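Long-range contacts in putative exported protein (Peptoclostridium difficile, PDB 5TTA), which is of unknown function but belongs to the DUF5780 family of the E-set clan and is probably exported: residues N66-A71 with V213-G218; D74-C79 with T133-Q138. All blocks are in the same frame, centred on the assembly; numbering follows the deposited sequence.

Contact 1 (N66-A71 with V213-G218); sequences NSSEKA and VTFNDG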
ATOM      1  N   ASN A  66      10.143   8.207 -24.034  1.00 21.13           N
ATOM      2  CA  ASN A  66      10.922   8.972 -23.048  1.00 27.90           C
ATOM      3  C   ASN A  66      12.201   9.466 -23.712  1.00 31.44           C
ATOM      4  O   ASN A  66      13.182   8.732 -23.809  1.00 26.84           O
ATOM      5  CB  ASN A  66      11.254   8.112 -21.835  1.00 24.81           C
ATOM      6  CG  ASN A  66      12.058   8.866 -20.766  1.00 25.56           C
ATOM      7  OD1 ASN A  66      12.510   9.984 -20.977  1.00 21.79           O
ATOM      8  ND2 ASN A  66      12.225   8.240 -19.606  1.00 20.68           N
ATOM      9  N   SER A  67      12.216  10.719 -24.149  1.00 26.86           N
ATOM     10  CA  SER A  67      13.380  11.240 -24.853  1.00 26.93           C
ATOM     11  C   SER A  67      14.452  11.794 -23.921  1.00 29.14           C
ATOM     12  O   SER A  67      15.497  12.236 -24.402  1.00 41.80           O
ATOM     13  CB  SER A  67      12.944  12.319 -25.847  1.00 28.08           C
ATOM     14  OG  SER A  67      12.098  13.267 -25.219  1.00 37.13           O
ATOM     15  N   SER A  68      14.229  11.782 -22.613  1.00 25.65           N
ATOM     16  CA  SER A  68      15.193  12.340 -21.682  1.00 29.84           C
ATOM     17  C   SER A  68      16.162  11.266 -21.208  1.00 32.80           C
ATOM     18  O   SER A  68      16.056  10.084 -21.554  1.00 31.20           O
ATOM     19  CB  SER A  68      14.484  12.991 -20.498  1.00 34.82           C
ATOM     20  OG  SER A  68      14.086  12.032 -19.543  1.00 31.88           O
ATOM     21  N   GLU A  69      17.125  11.685 -20.394  1.00 35.37           N
ATOM     22  CA  GLU A  69      18.105  10.775 -19.822  1.00 36.75           C
ATOM     23  C   GLU A  69      17.688  10.240 -18.456  1.00 32.72           C
ATOM     24  O   GLU A  69      18.471   9.542 -17.805  1.00 37.56           O
ATOM     25  CB  GLU A  69      19.458  11.478 -19.732  1.00 49.23           C
ATOM     26  CG  GLU A  69      20.052  11.788 -21.095  1.00 59.77           C
ATOM     27  CD  GLU A  69      21.363  12.557 -21.003  1.00 75.25           C
ATOM     28  OE1 GLU A  69      21.444  13.516 -20.198  1.00 78.19           O
ATOM     29  OE2 GLU A  69      22.316  12.195 -21.731  1.00 79.54           O
ATOM     30  N   LYS A  70      16.467  10.515 -18.026  1.00 28.20           N
ATOM     31  CA  LYS A  70      15.996  10.151 -16.703  1.00 30.97           C
ATOM     32  C   LYS A  70      14.751   9.294 -16.824  1.00 25.22           C
ATOM     33  O   LYS A  70      13.929   9.504 -17.723  1.00 21.49           O
ATOM     34  CB  LYS A  70      15.681  11.398 -15.870  1.00 31.97           C
ATOM     35  CG  LYS A  70      16.873  12.313 -15.646  1.00 39.36           C
ATOM     36  CD  LYS A  70      16.428  13.578 -14.915  1.00 42.25           C
ATOM     37  CE  LYS A  70      15.957  14.657 -15.889  1.00 42.46           C
ATOM     38  NZ  LYS A  70      15.561  15.926 -15.201  1.00 48.05           N
ATOM     39  N   ALA A  71      14.626   8.325 -15.917  1.00 26.83           N
ATOM     40  CA  ALA A  71      13.425   7.504 -15.844  1.00 27.76           C
ATOM     41  C   ALA A  71      12.230   8.333 -15.381  1.00 22.47           C
ATOM     42  O   ALA A  71      12.347   9.153 -14.468  1.00 22.55           O
ATOM     43  CB  ALA A  71      13.653   6.342 -14.888  1.00 21.75           C
ATOM     44  N   VAL A 213       5.644  15.973 -15.976  1.00 17.57           N
ATOM     45  CA  VAL A 213       6.184  14.641 -15.696  1.00 27.13           C
ATOM     46  C   VAL A 213       6.995  14.714 -14.414  1.00 22.33           C
ATOM     47  O   VAL A 213       7.508  15.773 -14.031  1.00 21.39           O
ATOM     48  CB  VAL A 213       7.057  14.021 -16.824  1.00 27.16           C
ATOM     49  CG1 VAL A 213       6.396  14.086 -18.221  1.00 22.67           C
ATOM     50  CG2 VAL A 213       8.454  14.572 -16.831  1.00 22.26           C
ATOM     51  N   THR A 214       7.114  13.564 -13.753  1.00 15.71           N
ATOM     52  CA  THR A 214       7.886  13.426 -12.523  1.00 21.36           C
ATOM     53  C   THR A 214       8.945  12.357 -12.753  1.00 21.13           C
ATOM     54  O   THR A 214       8.609  11.238 -13.148  1.00 19.87           O
ATOM     55  CB  THR A 214       6.999  13.022 -11.344  1.00 25.85           C
ATOM     56  OG1 THR A 214       5.925  13.961 -11.199  1.00 30.07           O
ATOM     57  CG2 THR A 214       7.831  12.962 -10.053  1.00 27.42           C
ATOM     58  N   PHE A 215      10.211  12.703 -12.530  1.00 24.63           N
ATOM     59  CA  PHE A 215      11.300  11.750 -12.740  1.00 25.10           C
ATOM     60  C   PHE A 215      11.576  10.959 -11.462  1.00 23.86           C
ATOM     61  O   PHE A 215      11.045  11.251 -10.381  1.00 22.34           O
ATOM     62  CB  PHE A 215      12.558  12.481 -13.230  1.00 22.10           C
ATOM     63  CG  PHE A 215      12.368  13.225 -14.527  1.00 25.09           C
ATOM     64  CD1 PHE A 215      12.399  12.555 -15.748  1.00 24.17           C
ATOM     65  CD2 PHE A 215      12.184  14.595 -14.534  1.00 30.69           C
ATOM     66  CE1 PHE A 215      12.228  13.237 -16.947  1.00 27.81           C
ATOM     67  CE2 PHE A 215      12.014  15.290 -15.731  1.00 32.01           C
ATOM     68  CZ  PHE A 215      12.041  14.612 -16.936  1.00 32.59           C
ATOM     69  N   ASN A 216      12.390   9.907 -11.602  1.00 27.28           N
ATOM     70  CA  ASN A 216      12.665   9.014 -10.482  1.00 23.07           C
ATOM     71  C   ASN A 216      13.386   9.704  -9.341  1.00 30.93           C
ATOM     72  O   ASN A 216      13.299   9.229  -8.206  1.00 32.54           O
ATOM     73  CB  ASN A 216      13.487   7.801 -10.935  1.00 26.13           C
ATOM     74  CG  ASN A 216      12.609   6.642 -11.350  1.00 32.35           C
ATOM     75  OD1 ASN A 216      11.424   6.830 -11.634  1.00 27.95           O
ATOM     76  ND2 ASN A 216      13.180   5.432 -11.395  1.00 30.07           N
ATOM     77  N   ASP A 217      14.096  10.802  -9.600  1.00 28.87           N
ATOM     78  CA  ASP A 217      14.740  11.501  -8.499  1.00 30.12           C
ATOM     79  C   ASP A 217      13.788  12.429  -7.746  1.00 32.29           C
ATOM     80  O   ASP A 217      14.228  13.122  -6.829  1.00 38.35           O
ATOM     81  CB  ASP A 217      15.960  12.282  -9.009  1.00 35.73           C
ATOM     82  CG  ASP A 217      15.585  13.450  -9.916  1.00 37.40           C
ATOM     83  OD1 ASP A 217      14.482  13.461 -10.496  1.00 30.81           O
ATOM     84  OD2 ASP A 217      16.413  14.370 -10.049  1.00 43.64           O
ATOM     85  N   GLY A 218      12.501  12.453  -8.102  1.00 27.40           N
ATOM     86  CA  GLY A 218      11.540  13.336  -7.484  1.00 34.08           C
ATOM     87  C   GLY A 218      11.331  14.669  -8.181  1.00 27.00           C
ATOM     88  O   GLY A 218      10.370  15.375  -7.851  1.00 24.60           O
TER
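F215, the last residue of strand 205-215, lays its ring between two aliphatic groups, and this is the dense part of the contact. Over the centre of one face sits K70 CE, 3.8 Å from the ring centroid and almost on the normal; V213 CG2 covers the opposite face nearer the rim. The lysine chain crosses the ring at about a right angle. Its CG is anti to the carbonyl carbon, beside the backbone N, and its CB packs 3.5 Å from F215 CD1. A71 O lies at the ring edge, in its plane, while S68 OG approaches F215 CE1 obliquely. The same A71 O accepts the one backbone bond that crosses, from N216 N at 3.0 Å, bent to 141° at the hydrogen and arriving from above the carbonyl plane. A71 CB rests against the N216 amide, whose ND2 also bonds weakly to K174 O.

The 66-71 loop joins strands 58-66 and 72-82 and is built from an Asx turn followed by an ST turn. N66 OD1 accepts from both S68 N and S68 OG, S68 OG accepts in turn from K70 N, and N66 ND2 gives a nearly straight 2.8 Å bond to K70 O and another to I178 O.

The solvent side is looser. There the bend at chi3 (-88°) lays K70 CE over the ring, and NZ, continuing anti, also lies over the face. This cation-pi contact puts K70 NZ 4.0 Å from the F215 centroid. Next to the exposed lysine, the type I turn from F215 to G218 carries D217, whose OD1 hydrogen-bonds S219 OG.

Contact 2 (D74-C79 with T133-Q138); sequences DYEITC and TYRKMQ
Strands 72-82 and 131-135 run antiparallel here as neighbours in the main sheet, with I77 and Y134 as the hydrogen-bonded pair, flanked by the non-hydrogen-bonded pairs E76/R135 and T78/T133. I77 N gives to Y134 O at 2.9 Å and Y134 N to I77 O at 2.7 Å, both in the plane of the accepting carbonyl. Beyond E76/R135 the next bond is longer: K136 N reaches Y75 O at 3.3 Å, from above the carbonyl plane, as the second segment leaves the strand.

The buried carboxylate of D74 takes over at that point. Its CG is anti to the backbone N (chi1 -161°), which swings OD1 toward the inverse gamma turn centred on the selenomethionine M137. OD1 is gripped by two backbone donors, M137 N at 3.0 Å and its own neighbour Y75 N, both meeting it well above the carboxylate plane. OD2 faces the edge of the R135 guanidinium and forms a salt bridge with NH1, though the hydrogen bond within it is weak and bent (122°). These donors would probably keep D74 ionised.

E76 and R135 extend side by side from the same face, but E76 OE2 finds its salt-bridge partner in K211 of strand 205-215. Y75 takes the crowded chi1 position (60°), placing its ring under K136, whose CB stands 3.5 Å from the Y75 ring centroid; I77 CD1 covers the opposite face near the rim. The Y75 hydroxyl bonds to D186, and K136 NZ runs on to the carbonyl of N176. C79 SG touches the Y134 ring at its edge. On the face that carries E76, T78 OG1 and T133 OG1 share a 2.7 Å hydrogen bond, and T78 OG1 is bonded also to the hydroxyl of Y226.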
ATOM      1  N   ASP A  74       6.105   9.356 -13.119  1.00 20.93           N
ATOM      2  CA  ASP A  74       4.708   9.762 -13.201  1.00 21.53           C
ATOM      3  C   ASP A  74       4.555  10.793 -14.316  1.00 19.66           C
ATOM      4  O   ASP A  74       5.523  11.409 -14.757  1.00 17.79           O
ATOM      5  CB  ASP A  74       4.200  10.319 -11.841  1.00 28.19           C
ATOM      6  CG  ASP A  74       2.659  10.337 -11.724  1.00 34.09           C
ATOM      7  OD1 ASP A  74       1.943   9.799 -12.601  1.00 27.15           O
ATOM      8  OD2 ASP A  74       2.157  10.906 -10.736  1.00 39.73           O
ATOM      9  N   TYR A  75       3.337  10.928 -14.825  1.00 18.27           N
ATOM     10  CA  TYR A  75       3.066  11.954 -15.825  1.00 18.85           C
ATOM     11  C   TYR A  75       1.624  12.396 -15.682  1.00 19.29           C
ATOM     12  O   TYR A  75       0.813  11.739 -15.032  1.00 19.93           O
ATOM     13  CB  TYR A  75       3.362  11.479 -17.274  1.00 15.66           C
ATOM     14  CG  TYR A  75       2.570  10.262 -17.745  1.00 25.61           C
ATOM     15  CD1 TYR A  75       1.170  10.295 -17.832  1.00 30.95           C
ATOM     16  CD2 TYR A  75       3.220   9.112 -18.165  1.00 23.25           C
ATOM     17  CE1 TYR A  75       0.445   9.196 -18.269  1.00 25.35           C
ATOM     18  CE2 TYR A  75       2.513   8.017 -18.615  1.00 26.34           C
ATOM     19  CZ  TYR A  75       1.129   8.061 -18.670  1.00 30.60           C
ATOM     20  OH  TYR A  75       0.435   6.950 -19.118  1.00 24.45           O
ATOM     21  N   GLU A  76       1.318  13.539 -16.283  1.00 19.45           N
ATOM     22  CA  GLU A  76      -0.055  13.976 -16.503  1.00 17.74           C
ATOM     23  C   GLU A  76      -0.170  14.337 -17.973  1.00 20.91           C
ATOM     24  O   GLU A  76       0.609  15.157 -18.476  1.00 18.71           O
ATOM     25  CB  GLU A  76      -0.437  15.161 -15.608  1.00 22.24           C
ATOM     26  CG  GLU A  76      -0.327  14.814 -14.132  1.00 24.70           C
ATOM     27  CD  GLU A  76      -0.712  15.953 -13.197  1.00 39.97           C
ATOM     28  OE1 GLU A  76      -0.657  15.732 -11.963  1.00 47.24           O
ATOM     29  OE2 GLU A  76      -1.070  17.053 -13.681  1.00 39.04           O
ATOM     30  N   ILE A  77      -1.127  13.721 -18.662  1.00 14.45           N
ATOM     31  CA  ILE A  77      -1.302  13.922 -20.094  1.00 13.03           C
ATOM     32  C   ILE A  77      -2.766  14.231 -20.350  1.00 15.04           C
ATOM     33  O   ILE A  77      -3.642  13.447 -19.958  1.00 20.03           O
ATOM     34  CB  ILE A  77      -0.859  12.692 -20.908  1.00 15.79           C
ATOM     35  CG1 ILE A  77       0.659  12.530 -20.821  1.00 22.91           C
ATOM     36  CG2 ILE A  77      -1.294  12.843 -22.350  1.00 14.15           C
ATOM     37  CD1 ILE A  77       1.172  11.276 -21.567  1.00 32.84           C
ATOM     38  N   THR A  78      -3.040  15.380 -20.989  1.00 14.48           N
ATOM     39  CA  THR A  78      -4.419  15.800 -21.204  1.00 17.78           C
ATOM     40  C   THR A  78      -4.807  15.502 -22.643  1.00 17.96           C
ATOM     41  O   THR A  78      -4.038  15.778 -23.567  1.00 21.21           O
ATOM     42  CB  THR A  78      -4.612  17.293 -20.906  1.00 17.03           C
ATOM     43  OG1 THR A  78      -4.360  17.539 -19.519  1.00 19.07           O
ATOM     44  CG2 THR A  78      -6.054  17.734 -21.229  1.00 17.95           C
ATOM     45  N   CYS A  79      -6.009  14.952 -22.830  1.00 16.59           N
ATOM     46  CA  CYS A  79      -6.543  14.664 -24.152  1.00 15.85           C
ATOM     47  C   CYS A  79      -7.841  15.423 -24.403  1.00 14.65           C
ATOM     48  O   CYS A  79      -8.599  15.723 -23.475  1.00 16.23           O
ATOM     49  CB  CYS A  79      -6.841  13.186 -24.351  1.00 17.13           C
ATOM     50  SG  CYS A  79      -5.372  12.109 -24.201  1.00 22.76           S
ATOM     51  N   THR A 133      -7.509  14.326 -18.057  1.00 17.03           N
ATOM     52  CA  THR A 133      -6.086  14.253 -17.767  1.00 18.55           C
ATOM     53  C   THR A 133      -5.782  12.864 -17.239  1.00 16.82           C
ATOM     54  O   THR A 133      -6.208  12.516 -16.132  1.00 20.76           O
ATOM     55  CB  THR A 133      -5.651  15.337 -16.785  1.00 23.07           C
ATOM     56  OG1 THR A 133      -5.802  16.615 -17.422  1.00 24.27           O
ATOM     57  CG2 THR A 133      -4.183  15.152 -16.417  1.00 22.17           C
ATOM     58  N   TYR A 134      -5.037  12.097 -18.030  1.00 16.82           N
ATOM     59  CA  TYR A 134      -4.557  10.785 -17.621  1.00 18.70           C
ATOM     60  C   TYR A 134      -3.301  10.917 -16.758  1.00 21.61           C
ATOM     61  O   TYR A 134      -2.404  11.719 -17.048  1.00 21.66           O
ATOM     62  CB  TYR A 134      -4.265   9.945 -18.861  1.00 16.49           C
ATOM     63  CG  TYR A 134      -5.454   9.628 -19.714  1.00 15.42           C
ATOM     64  CD1 TYR A 134      -6.329   8.566 -19.366  1.00 19.45           C
ATOM     65  CD2 TYR A 134      -5.719  10.350 -20.894  1.00 18.52           C
ATOM     66  CE1 TYR A 134      -7.433   8.257 -20.164  1.00 16.61           C
ATOM     67  CE2 TYR A 134      -6.823  10.049 -21.702  1.00 17.58           C
ATOM     68  CZ  TYR A 134      -7.675   8.978 -21.321  1.00 18.39           C
ATOM     69  OH  TYR A 134      -8.758   8.647 -22.102  1.00 18.72           O
ATOM     70  N   ARG A 135      -3.227  10.118 -15.693  1.00 18.97           N
ATOM     71  CA  ARG A 135      -2.079  10.126 -14.792  1.00 20.39           C
ATOM     72  C   ARG A 135      -1.486   8.723 -14.729  1.00 31.60           C
ATOM     73  O   ARG A 135      -2.232   7.741 -14.629  1.00 31.01           O
ATOM     74  CB  ARG A 135      -2.512  10.639 -13.417  1.00 25.60           C
ATOM     75  CG  ARG A 135      -1.383  10.987 -12.490  1.00 45.66           C
ATOM     76  CD  ARG A 135      -1.879  11.836 -11.319  1.00 58.29           C
ATOM     77  NE  ARG A 135      -2.414  11.006 -10.247  1.00 69.46           N
ATOM     78  CZ  ARG A 135      -1.690  10.552  -9.228  1.00 76.58           C
ATOM     79  NH1 ARG A 135      -0.398  10.852  -9.142  1.00 76.30           N
ATOM     80  NH2 ARG A 135      -2.257   9.797  -8.298  1.00 78.73           N
ATOM     81  N   LYS A 136      -0.157   8.626 -14.840  1.00 27.23           N
ATOM     82  CA  LYS A 136       0.491   7.311 -14.857  1.00 25.60           C
ATOM     83  C   LYS A 136       0.251   6.559 -13.553  1.00 25.01           C
ATOM     84  O   LYS A 136      -0.110   5.377 -13.566  1.00 30.47           O
ATOM     85  CB  LYS A 136       1.998   7.443 -15.126  1.00 23.94           C
ATOM     86  CG  LYS A 136       2.773   6.084 -15.260  1.00 22.26           C
ATOM     87  CD  LYS A 136       4.274   6.344 -15.328  1.00 25.51           C
ATOM     88  CE  LYS A 136       5.145   5.135 -15.745  1.00 29.67           C
ATOM     89  NZ  LYS A 136       4.677   3.828 -15.211  1.00 33.30           N
HETATM   90  N   MSE A 137       0.431   7.221 -12.415  1.00 27.87           N
HETATM   91  CA  MSE A 137       0.216   6.545 -11.141  1.00 37.14           C
HETATM   92  C   MSE A 137      -1.258   6.658 -10.753  1.00 42.79           C
HETATM   93  O   MSE A 137      -1.582   6.982  -9.612  1.00 49.47           O
HETATM   94  CB  MSE A 137       1.105   7.124 -10.040  1.00 33.50           C
HETATM   95  CG  MSE A 137       2.603   6.926 -10.229  1.00 39.17           C
HETATM   96 SE   MSE A 137       3.610   7.921  -8.859  0.80 50.58          SE
HETATM   97  CE  MSE A 137       2.955   6.961  -7.271  1.00 51.27           C
ATOM     98  N   GLN A 138      -2.138   6.380 -11.725  1.00 44.21           N
ATOM     99  CA  GLN A 138      -3.579   6.464 -11.488  1.00 54.37           C
ATOM    100  C   GLN A 138      -4.012   5.527 -10.364  1.00 58.71           C
ATOM    101  O   GLN A 138      -4.880   5.875  -9.557  1.00 60.79           O
ATOM    102  CB  GLN A 138      -4.343   6.148 -12.777  1.00 52.69           C
ATOM    103  CG  GLN A 138      -5.806   6.587 -12.755  1.00 58.78           C
ATOM    104  CD  GLN A 138      -5.974   8.104 -12.891  1.00 60.96           C
ATOM    105  OE1 GLN A 138      -6.294   8.791 -11.917  1.00 66.06           O
ATOM    106  NE2 GLN A 138      -5.765   8.628 -14.111  1.00 48.08           N
TER

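From the N terminus the chain leaves strand 58-66 through the loop 66-71, enters strand 72-82, and about fifty residues later, with no helix between, returns as strand 131-135 to close contact 2. Helices 143-150 and 156-175 follow before strand 205-215 comes back to complete contact 1. Contact 2 is therefore nested inside the longer loop closed by contact 1. Their centres lie about 14 Å apart, and strand 72-82 joins them, since it pairs with both 131-135 and 205-215. The two contacts meet where T214 N approaches D74 O at 2.9 Å, a probable hydrogen bond. Contact 2 is buried near the centre of the chain, contact 1 at the surface.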